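Insulinase family protease (PDB 3GO9) belongs to the insulinase (M16) family of peptidases and may be a protease, although it lacks the family's usual HXXEH zinc-binding motif. Local coordinates at residues G34-L39 with A211-V216; T42-S47 with A381-T386; S179-H184 with A247-L252. One frame throughout, in Å; residues are numbered along the deposited sequence.

Contact 1: residues G34-L39 with A211-V216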
loop_
_atom_site.group_PDB
_atom_site.type_symbol
_atom_site.label_atom_id
_atom_site.label_comp_id
_atom_site.label_asym_id
_atom_site.label_seq_id
_atom_site.Cartn_x
_atom_site.Cartn_y
_atom_site.Cartn_z
ATOM N N GLY A 34 -13.474 -14.908 -16.718
ATOM C CA GLY A 34 -12.824 -13.644 -16.398
ATOM C C GLY A 34 -11.962 -13.630 -15.135
ATOM O O GLY A 34 -11.347 -12.589 -14.805
ATOM N N PHE A 35 -11.916 -14.763 -14.454
ATOM C CA PHE A 35 -11.024 -14.905 -13.280
ATOM C C PHE A 35 -9.558 -14.723 -13.691
ATOM O O PHE A 35 -9.138 -15.251 -14.694
ATOM C CB PHE A 35 -11.232 -16.261 -12.672
ATOM C CG PHE A 35 -10.529 -16.462 -11.356
ATOM C CD1 PHE A 35 -11.187 -16.172 -10.183
ATOM C CD2 PHE A 35 -9.233 -16.942 -11.314
ATOM C CE1 PHE A 35 -10.560 -16.370 -8.962
ATOM C CE2 PHE A 35 -8.576 -17.146 -10.076
ATOM C CZ PHE A 35 -9.257 -16.870 -8.897
ATOM N N SER A 36 -8.809 -13.900 -12.946
ATOM C CA SER A 36 -7.410 -13.594 -13.293
ATOM C C SER A 36 -6.479 -14.235 -12.313
ATOM O O SER A 36 -6.812 -14.358 -11.123
ATOM C CB SER A 36 -7.190 -12.084 -13.266
ATOM O OG SER A 36 -7.982 -11.440 -14.278
ATOM N N TRP A 37 -5.310 -14.639 -12.792
ATOM C CA TRP A 37 -4.298 -15.174 -11.874
ATOM C C TRP A 37 -2.908 -14.701 -12.293
ATOM O O TRP A 37 -2.674 -14.422 -13.481
ATOM C CB TRP A 37 -4.349 -16.698 -11.785
ATOM C CG TRP A 37 -4.207 -17.437 -13.063
ATOM C CD1 TRP A 37 -5.225 -17.841 -13.898
ATOM C CD2 TRP A 37 -2.989 -17.888 -13.683
ATOM N NE1 TRP A 37 -4.714 -18.508 -14.992
ATOM C CE2 TRP A 37 -3.352 -18.568 -14.877
ATOM C CE3 TRP A 37 -1.648 -17.811 -13.332
ATOM C CZ2 TRP A 37 -2.402 -19.148 -15.747
ATOM C CZ3 TRP A 37 -0.686 -18.390 -14.196
ATOM C CH2 TRP A 37 -1.072 -19.041 -15.394
ATOM N N GLN A 38 -2.017 -14.641 -11.291
ATOM C CA GLN A 38 -0.664 -14.200 -11.507
ATOM C C GLN A 38 0.230 -15.056 -10.631
ATOM O O GLN A 38 -0.051 -15.234 -9.472
ATOM C CB GLN A 38 -0.490 -12.736 -11.171
ATOM C CG GLN A 38 -1.390 -11.768 -11.891
ATOM C CD GLN A 38 -1.042 -10.307 -11.672
ATOM O OE1 GLN A 38 0.065 -9.940 -11.212
ATOM N NE2 GLN A 38 -2.002 -9.450 -11.973
ATOM N N LEU A 39 1.318 -15.575 -11.198
ATOM C CA LEU A 39 2.196 -16.479 -10.498
ATOM C C LEU A 39 3.660 -16.009 -10.664
ATOM O O LEU A 39 4.142 -15.730 -11.771
ATOM C CB LEU A 39 2.038 -17.884 -11.092
ATOM C CG LEU A 39 3.050 -18.929 -10.756
ATOM C CD1 LEU A 39 3.152 -19.131 -9.243
ATOM C CD2 LEU A 39 2.596 -20.202 -11.497
ATOM N N ALA A 211 -14.148 -9.921 -11.056
ATOM C CA ALA A 211 -13.702 -8.989 -10.056
ATOM C C ALA A 211 -12.640 -9.612 -9.142
ATOM O O ALA A 211 -12.370 -9.046 -8.098
ATOM C CB ALA A 211 -14.863 -8.525 -9.240
HETATM N N MSE A 212 -12.029 -10.717 -9.572
HETATM C CA MSE A 212 -11.080 -11.462 -8.727
HETATM C C MSE A 212 -9.744 -11.676 -9.402
HETATM O O MSE A 212 -9.679 -11.967 -10.595
HETATM C CB MSE A 212 -11.618 -12.835 -8.347
HETATM C CG MSE A 212 -12.964 -12.750 -7.648
HETATM SE SE MSE A 212 -13.525 -14.491 -7.061
HETATM C CE MSE A 212 -15.191 -13.975 -6.181
ATOM N N THR A 213 -8.693 -11.600 -8.602
ATOM C CA THR A 213 -7.349 -11.984 -9.035
ATOM C C THR A 213 -6.689 -12.786 -7.945
ATOM O O THR A 213 -6.602 -12.318 -6.774
ATOM C CB THR A 213 -6.453 -10.793 -9.344
ATOM O OG1 THR A 213 -7.111 -9.909 -10.295
ATOM C CG2 THR A 213 -5.129 -11.205 -9.889
ATOM N N LEU A 214 -6.177 -13.949 -8.345
ATOM C CA LEU A 214 -5.358 -14.756 -7.450
ATOM C C LEU A 214 -3.874 -14.562 -7.741
ATOM O O LEU A 214 -3.472 -14.614 -8.911
ATOM C CB LEU A 214 -5.695 -16.241 -7.614
ATOM C CG LEU A 214 -4.875 -17.219 -6.773
ATOM C CD1 LEU A 214 -5.201 -17.172 -5.299
ATOM C CD2 LEU A 214 -5.051 -18.664 -7.324
ATOM N N TYR A 215 -3.089 -14.307 -6.700
ATOM C CA TYR A 215 -1.657 -14.182 -6.847
ATOM C C TYR A 215 -0.985 -15.279 -6.033
ATOM O O TYR A 215 -1.423 -15.601 -4.944
ATOM C CB TYR A 215 -1.131 -12.843 -6.271
ATOM C CG TYR A 215 -1.756 -11.596 -6.845
ATOM C CD1 TYR A 215 -1.052 -10.833 -7.785
ATOM C CD2 TYR A 215 -2.968 -11.160 -6.415
ATOM C CE1 TYR A 215 -1.631 -9.675 -8.338
ATOM C CE2 TYR A 215 -3.554 -10.047 -6.954
ATOM C CZ TYR A 215 -2.846 -9.303 -7.911
ATOM O OH TYR A 215 -3.424 -8.129 -8.431
ATOM N N VAL A 216 0.098 -15.852 -6.579
ATOM C CA VAL A 216 0.841 -16.884 -5.917
ATOM C C VAL A 216 2.324 -16.545 -6.094
ATOM O O VAL A 216 2.793 -16.329 -7.250
ATOM C CB VAL A 216 0.585 -18.275 -6.513
ATOM C CG1 VAL A 216 1.441 -19.387 -5.831
ATOM C CG2 VAL A 216 -0.918 -18.626 -6.451
HETATM O O HOH W 1 -10.325 -10.847 -12.977
#

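Contact 2: residues T42-S47 with A381-T386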
loop_
_atom_site.group_PDB
_atom_site.type_symbol
_atom_site.label_atom_id
_atom_site.label_comp_id
_atom_site.label_asym_id
_atom_site.label_seq_id
_atom_site.Cartn_x
_atom_site.Cartn_y
_atom_site.Cartn_z
ATOM N N THR A 42 9.662 -18.845 -7.592
ATOM C CA THR A 42 10.861 -18.340 -6.918
ATOM C C THR A 42 11.832 -19.491 -6.620
ATOM O O THR A 42 12.000 -19.919 -5.475
ATOM C CB THR A 42 10.482 -17.610 -5.621
ATOM O OG1 THR A 42 9.816 -18.518 -4.731
ATOM C CG2 THR A 42 9.593 -16.390 -5.950
ATOM N N PRO A 43 12.509 -19.950 -7.653
ATOM C CA PRO A 43 13.480 -21.013 -7.385
ATOM C C PRO A 43 14.666 -20.498 -6.568
ATOM O O PRO A 43 15.394 -21.322 -6.026
ATOM C CB PRO A 43 13.921 -21.426 -8.807
ATOM C CG PRO A 43 13.619 -20.279 -9.653
ATOM C CD PRO A 43 12.380 -19.674 -9.091
ATOM N N GLN A 44 14.904 -19.193 -6.527
ATOM C CA GLN A 44 15.913 -18.590 -5.645
ATOM C C GLN A 44 15.499 -18.613 -4.172
ATOM O O GLN A 44 16.333 -18.339 -3.280
ATOM C CB GLN A 44 16.229 -17.147 -6.071
ATOM C CG GLN A 44 15.228 -16.048 -5.679
ATOM C CD GLN A 44 13.934 -16.032 -6.479
ATOM O OE1 GLN A 44 13.733 -16.836 -7.435
ATOM N NE2 GLN A 44 13.022 -15.093 -6.098
ATOM N N ARG A 45 14.221 -18.883 -3.892
ATOM C CA ARG A 45 13.736 -19.039 -2.515
ATOM C C ARG A 45 13.156 -20.453 -2.353
ATOM O O ARG A 45 11.960 -20.618 -2.135
ATOM C CB ARG A 45 12.662 -17.964 -2.221
ATOM C CG ARG A 45 13.065 -16.482 -2.382
ATOM C CD ARG A 45 14.129 -16.092 -1.427
ATOM N NE ARG A 45 13.638 -16.101 -0.039
ATOM C CZ ARG A 45 14.379 -15.725 1.001
ATOM N NH1 ARG A 45 15.657 -15.360 0.836
ATOM N NH2 ARG A 45 13.851 -15.753 2.218
ATOM N N PRO A 46 14.006 -21.496 -2.472
ATOM C CA PRO A 46 13.476 -22.799 -2.698
ATOM C C PRO A 46 12.744 -23.376 -1.498
ATOM O O PRO A 46 11.869 -24.205 -1.703
ATOM C CB PRO A 46 14.727 -23.634 -3.039
ATOM C CG PRO A 46 15.814 -22.920 -2.365
ATOM C CD PRO A 46 15.476 -21.490 -2.590
ATOM N N SER A 47 13.073 -22.891 -0.286
ATOM C CA SER A 47 12.530 -23.383 0.968
ATOM C C SER A 47 11.556 -22.415 1.668
ATOM O O SER A 47 11.033 -22.729 2.750
ATOM C CB SER A 47 13.681 -23.752 1.914
ATOM O OG SER A 47 14.389 -22.612 2.355
ATOM N N ALA A 381 21.558 -8.925 -5.337
ATOM C CA ALA A 381 21.847 -9.462 -4.007
ATOM C C ALA A 381 20.625 -9.248 -3.108
ATOM O O ALA A 381 20.187 -10.168 -2.417
ATOM C CB ALA A 381 23.011 -8.813 -3.396
ATOM N N THR A 382 20.089 -8.028 -3.130
ATOM C CA THR A 382 18.886 -7.712 -2.368
ATOM C C THR A 382 17.732 -8.633 -2.751
ATOM O O THR A 382 17.066 -9.202 -1.888
ATOM C CB THR A 382 18.532 -6.271 -2.596
ATOM O OG1 THR A 382 19.606 -5.463 -2.064
ATOM C CG2 THR A 382 17.197 -5.961 -1.950
ATOM N N TYR A 383 17.526 -8.811 -4.043
ATOM C CA TYR A 383 16.482 -9.669 -4.560
ATOM C C TYR A 383 16.586 -11.071 -4.060
ATOM O O TYR A 383 15.570 -11.676 -3.618
ATOM C CB TYR A 383 16.447 -9.622 -6.114
ATOM C CG TYR A 383 15.310 -10.437 -6.695
ATOM C CD1 TYR A 383 14.026 -9.962 -6.660
ATOM C CD2 TYR A 383 15.529 -11.687 -7.231
ATOM C CE1 TYR A 383 12.952 -10.709 -7.163
ATOM C CE2 TYR A 383 14.471 -12.457 -7.718
ATOM C CZ TYR A 383 13.193 -11.964 -7.685
ATOM O OH TYR A 383 12.128 -12.718 -8.171
ATOM N N ALA A 384 17.798 -11.629 -4.113
ATOM C CA ALA A 384 17.982 -13.013 -3.653
ATOM C C ALA A 384 17.620 -13.242 -2.210
ATOM O O ALA A 384 17.252 -14.367 -1.828
ATOM C CB ALA A 384 19.413 -13.431 -3.848
ATOM N N ARG A 385 17.748 -12.204 -1.410
ATOM C CA ARG A 385 17.555 -12.261 0.035
ATOM C C ARG A 385 16.109 -11.884 0.412
ATOM O O ARG A 385 15.800 -11.803 1.595
ATOM C CB ARG A 385 18.537 -11.335 0.746
ATOM C CG ARG A 385 20.009 -11.747 0.601
ATOM C CD ARG A 385 21.002 -10.620 1.012
ATOM N NE ARG A 385 20.772 -10.183 2.387
ATOM C CZ ARG A 385 21.470 -10.563 3.475
ATOM N NH1 ARG A 385 21.114 -10.094 4.675
ATOM N NH2 ARG A 385 22.511 -11.396 3.402
ATOM N N THR A 386 15.265 -11.653 -0.581
ATOM C CA THR A 386 13.893 -11.156 -0.333
ATOM C C THR A 386 12.882 -12.307 -0.137
ATOM O O THR A 386 12.620 -13.131 -1.014
ATOM C CB THR A 386 13.428 -10.203 -1.431
ATOM O OG1 THR A 386 14.377 -9.119 -1.535
ATOM C CG2 THR A 386 12.056 -9.587 -1.112
HETATM O O HOH W 2 13.629 -13.480 -3.738
HETATM O O HOH W 3 18.226 -16.708 -2.612
#

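Contact 3: residues S179-H184 with A247-L252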
loop_
_atom_site.group_PDB
_atom_site.type_symbol
_atom_site.label_atom_id
_atom_site.label_comp_id
_atom_site.label_asym_id
_atom_site.label_seq_id
_atom_site.Cartn_x
_atom_site.Cartn_y
_atom_site.Cartn_z
ATOM N N SER A 179 -14.611 13.193 0.565
ATOM C CA SER A 179 -14.477 12.019 -0.285
ATOM C C SER A 179 -15.777 11.256 -0.395
ATOM O O SER A 179 -16.710 11.490 0.373
ATOM C CB SER A 179 -13.420 11.021 0.259
ATOM O OG SER A 179 -13.944 10.429 1.410
ATOM N N SER A 180 -15.778 10.286 -1.285
ATOM C CA SER A 180 -16.906 9.362 -1.442
ATOM C C SER A 180 -16.883 8.219 -0.447
ATOM O O SER A 180 -17.728 7.335 -0.541
ATOM C CB SER A 180 -16.906 8.754 -2.848
ATOM O OG SER A 180 -15.888 7.793 -3.000
ATOM N N LEU A 181 -15.914 8.240 0.458
ATOM C CA LEU A 181 -15.697 7.136 1.394
ATOM C C LEU A 181 -16.439 7.360 2.699
ATOM O O LEU A 181 -16.526 6.465 3.550
ATOM C CB LEU A 181 -14.225 6.981 1.663
ATOM C CG LEU A 181 -13.308 6.809 0.435
ATOM C CD1 LEU A 181 -11.909 6.451 0.928
ATOM C CD2 LEU A 181 -13.913 5.825 -0.482
ATOM N N ILE A 182 -16.961 8.570 2.875
ATOM C CA ILE A 182 -17.805 8.876 4.033
ATOM C C ILE A 182 -19.024 8.006 4.143
ATOM O O ILE A 182 -19.836 7.853 3.218
ATOM C CB ILE A 182 -18.265 10.363 3.992
ATOM C CG1 ILE A 182 -17.070 11.254 3.949
ATOM C CG2 ILE A 182 -19.051 10.683 5.238
ATOM C CD1 ILE A 182 -16.116 10.946 5.030
ATOM N N GLY A 183 -19.253 7.492 5.344
ATOM C CA GLY A 183 -20.352 6.605 5.590
ATOM C C GLY A 183 -20.195 5.192 5.054
ATOM O O GLY A 183 -21.104 4.357 5.175
ATOM N N HIS A 184 -19.000 4.892 4.562
ATOM C CA HIS A 184 -18.605 3.559 4.150
ATOM C C HIS A 184 -17.428 2.995 4.920
ATOM O O HIS A 184 -16.576 2.292 4.339
ATOM C CB HIS A 184 -18.280 3.560 2.668
ATOM C CG HIS A 184 -19.472 3.844 1.810
ATOM N ND1 HIS A 184 -20.454 2.901 1.602
ATOM C CD2 HIS A 184 -19.851 4.942 1.127
ATOM C CE1 HIS A 184 -21.398 3.411 0.830
ATOM N NE2 HIS A 184 -21.047 4.641 0.515
ATOM N N ALA A 247 -11.817 3.615 -4.843
ATOM C CA ALA A 247 -11.855 4.528 -3.723
ATOM C C ALA A 247 -10.930 5.708 -4.123
ATOM O O ALA A 247 -9.766 5.491 -4.454
ATOM C CB ALA A 247 -11.347 3.866 -2.499
ATOM N N THR A 248 -11.473 6.923 -4.033
ATOM C CA THR A 248 -10.736 8.192 -4.284
ATOM C C THR A 248 -10.935 9.275 -3.165
ATOM O O THR A 248 -12.046 9.537 -2.669
ATOM C CB THR A 248 -11.237 8.834 -5.563
ATOM O OG1 THR A 248 -12.604 9.200 -5.399
ATOM C CG2 THR A 248 -11.059 7.841 -6.735
ATOM N N LEU A 249 -9.824 9.920 -2.824
ATOM C CA LEU A 249 -9.834 10.997 -1.796
ATOM C C LEU A 249 -9.921 12.381 -2.429
ATOM O O LEU A 249 -9.467 12.558 -3.553
ATOM C CB LEU A 249 -8.567 10.908 -1.005
ATOM C CG LEU A 249 -8.388 9.763 -0.030
ATOM C CD1 LEU A 249 -6.965 9.714 0.493
ATOM C CD2 LEU A 249 -9.395 9.956 1.112
ATOM N N ALA A 250 -10.515 13.358 -1.744
ATOM C CA ALA A 250 -10.418 14.763 -2.179
ATOM C C ALA A 250 -8.990 15.272 -1.895
ATOM O O ALA A 250 -8.212 14.667 -1.096
ATOM C CB ALA A 250 -11.391 15.592 -1.451
ATOM N N PRO A 251 -8.613 16.389 -2.513
ATOM C CA PRO A 251 -7.285 16.933 -2.192
ATOM C C PRO A 251 -7.224 17.344 -0.721
ATOM O O PRO A 251 -8.235 17.718 -0.120
ATOM C CB PRO A 251 -7.201 18.191 -3.070
ATOM C CG PRO A 251 -8.196 17.930 -4.192
ATOM C CD PRO A 251 -9.298 17.157 -3.559
ATOM N N LEU A 252 -6.036 17.225 -0.139
ATOM C CA LEU A 252 -5.798 17.716 1.201
ATOM C C LEU A 252 -5.964 19.217 1.254
ATOM O O LEU A 252 -5.304 19.929 0.505
ATOM C CB LEU A 252 -4.404 17.348 1.634
ATOM C CG LEU A 252 -4.024 17.664 3.070
ATOM C CD1 LEU A 252 -4.721 16.806 4.147
ATOM C CD2 LEU A 252 -2.509 17.489 3.168
#

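Contact 1: residues G34-L39 with A211-V216
Q38 and Y215 lie side by side and point the same way on one face of a sheet, the amide plane of Q38 turned 61° against the phenol ring. The Q38 chain is extended beyond CG (chi2 -172°), which carries CD out alongside the ring. There OE1 of Q38 comes to 3.3 Å from CE1 of Y215. The polar ends are held from elsewhere: OE1 of Q38 is bonded to R395, and the hydroxyl of Y215 to Q399. Next along this face, CG2 of T213 sits 3.4 Å above the plane of the Y215 ring, offset toward its rim, while CB of S36 packs 3.7 Å from OG1 of T213. The backbones beneath illustrate how a parallel strand pair is made from distant sequence. Strands 36-41 and 212-218, neighbours in a seven-stranded mixed sheet, are joined by four hydrogen bonds in which S36 and Q38 each both donate and accept. The shortest runs from Q38 N to L214 O, 2.8 Å, and the same carbonyl oxygen also takes a CA-H contact from W37. The other face is apolar and meets helix 222-233. L39 and V216 lie alongside one another there, CD1 of L39 3.8 Å from CG1 of V216, with I225 of the helix against both. Toward the start of the pair, F35 puts CE1 against CB of selenomethionine M212 (3.7 Å) and CZ near CB of L214, in an oblique approach. The selenium of M212 stands at the edge of the F35 ring, 5.2 Å from its centroid and in its plane, a Met-aromatic contact. F233 stacks on this ring, and the carbonyl oxygen of M212 lies over one of its faces.

Contact 2: residues T42-S47 with A381-T386
The carbonyl oxygen of A384, in the last turn of helix 379-384, is gripped by two donors: the guanidinium of R45 and a water 2.7 Å away that also donates to Q44 O. R45 NH1 reaches A384 O at 3.3 Å, approaching in the carbonyl plane on a lone pair, with the oxygen close to the guanidinium plane. The arginine chain bends at chi2 and at chi3 (-68°), which turns NE back toward T386. T386 O lies over one face of the guanidinium, 3.3 Å from R45 NE but at a poor angle for a bond; NE is instead paired with D48 in a salt bridge. The example is one of a helix C-terminus meeting a tight turn: residues T42-R45 form a type I beta turn in the loop between strands 36-41 and 50-56, closed by R45 N bonding to T42 O. The carbonyls at the helix end probably favour the nearby positive charge. A second water knits the same surfaces, accepting from Q44 NE2 and donating both to Y383 O, at 2.7 Å, and to T386 O. The side chains of Q44 and Y383 cross at about a right angle, yet the amide and ring planes differ by just 26°. NE2 of Q44 lies 3.4 Å from CE2 of Y383. At the helix end, T382 O receives R385 N and, from the opposite face of its plane, the hydroxyl of T386 at 2.7 Å. T42, Y383 and T386 all touch L391 of helix 388-401.

Contact 3: residues S179-H184 with A247-L252
S179 and L181 face A247, T248 and L249 across a meeting of two loops, and the first loop owes its shape to two successive turns. S179 opens an ST turn, and L181 to H184 form a type II beta turn with G183 at the position of positive phi, which favours glycine. The polar interactions belong largely to the framework. OG of S179, placed between the backbone N and the carbonyl carbon by chi1 of 71°, accepts from L181 N at 3.1 Å, with an N-H...O angle of 156°, and is also bonded to L176 O, so that one hydroxyl ties the turn to the end of helix 170-175. On the other loop, A247 N is held by D112 and A250 O by R175. Between the loops, the contact is made by van der Waals touches. CB of S179 rests 3.6 Å from T248 O and 4.1 Å from CA of L249, while OG is engaged within its own loop. The apolar group is centred on L181, whose two methyls divide the work: CD1 approaches CD2 of L249 at 4.3 Å, while Y111 and L176 also pack on the leucine. This joins the loop between helices 170-175 and 196-206 to the one leading into strand 257-261. The other methyl makes the closest approach between two side chains, CD2 of L181 lying 3.8 Å from CB of A247.

In the fold
The three contacts form a series that differ in burial and in chemistry. Contact 1 is buried and joins regular strands by backbone bonds, with apolar side chains filling one face; contact 2 lies at the surface and relies on an arginine and bridging waters; contact 3, partly buried, rests on van der Waals and apolar touches between two irregular loops. Contacts 1 and 2 share a thread: strand 36-41 runs straight on into the turn of 42-47, although their centres are 23 Å apart. Contact 3 sits on the opposite side of the chain's centre from contact 2, about 27 Å away between nearest atoms, and it is nested within the long span that contact 2 closes.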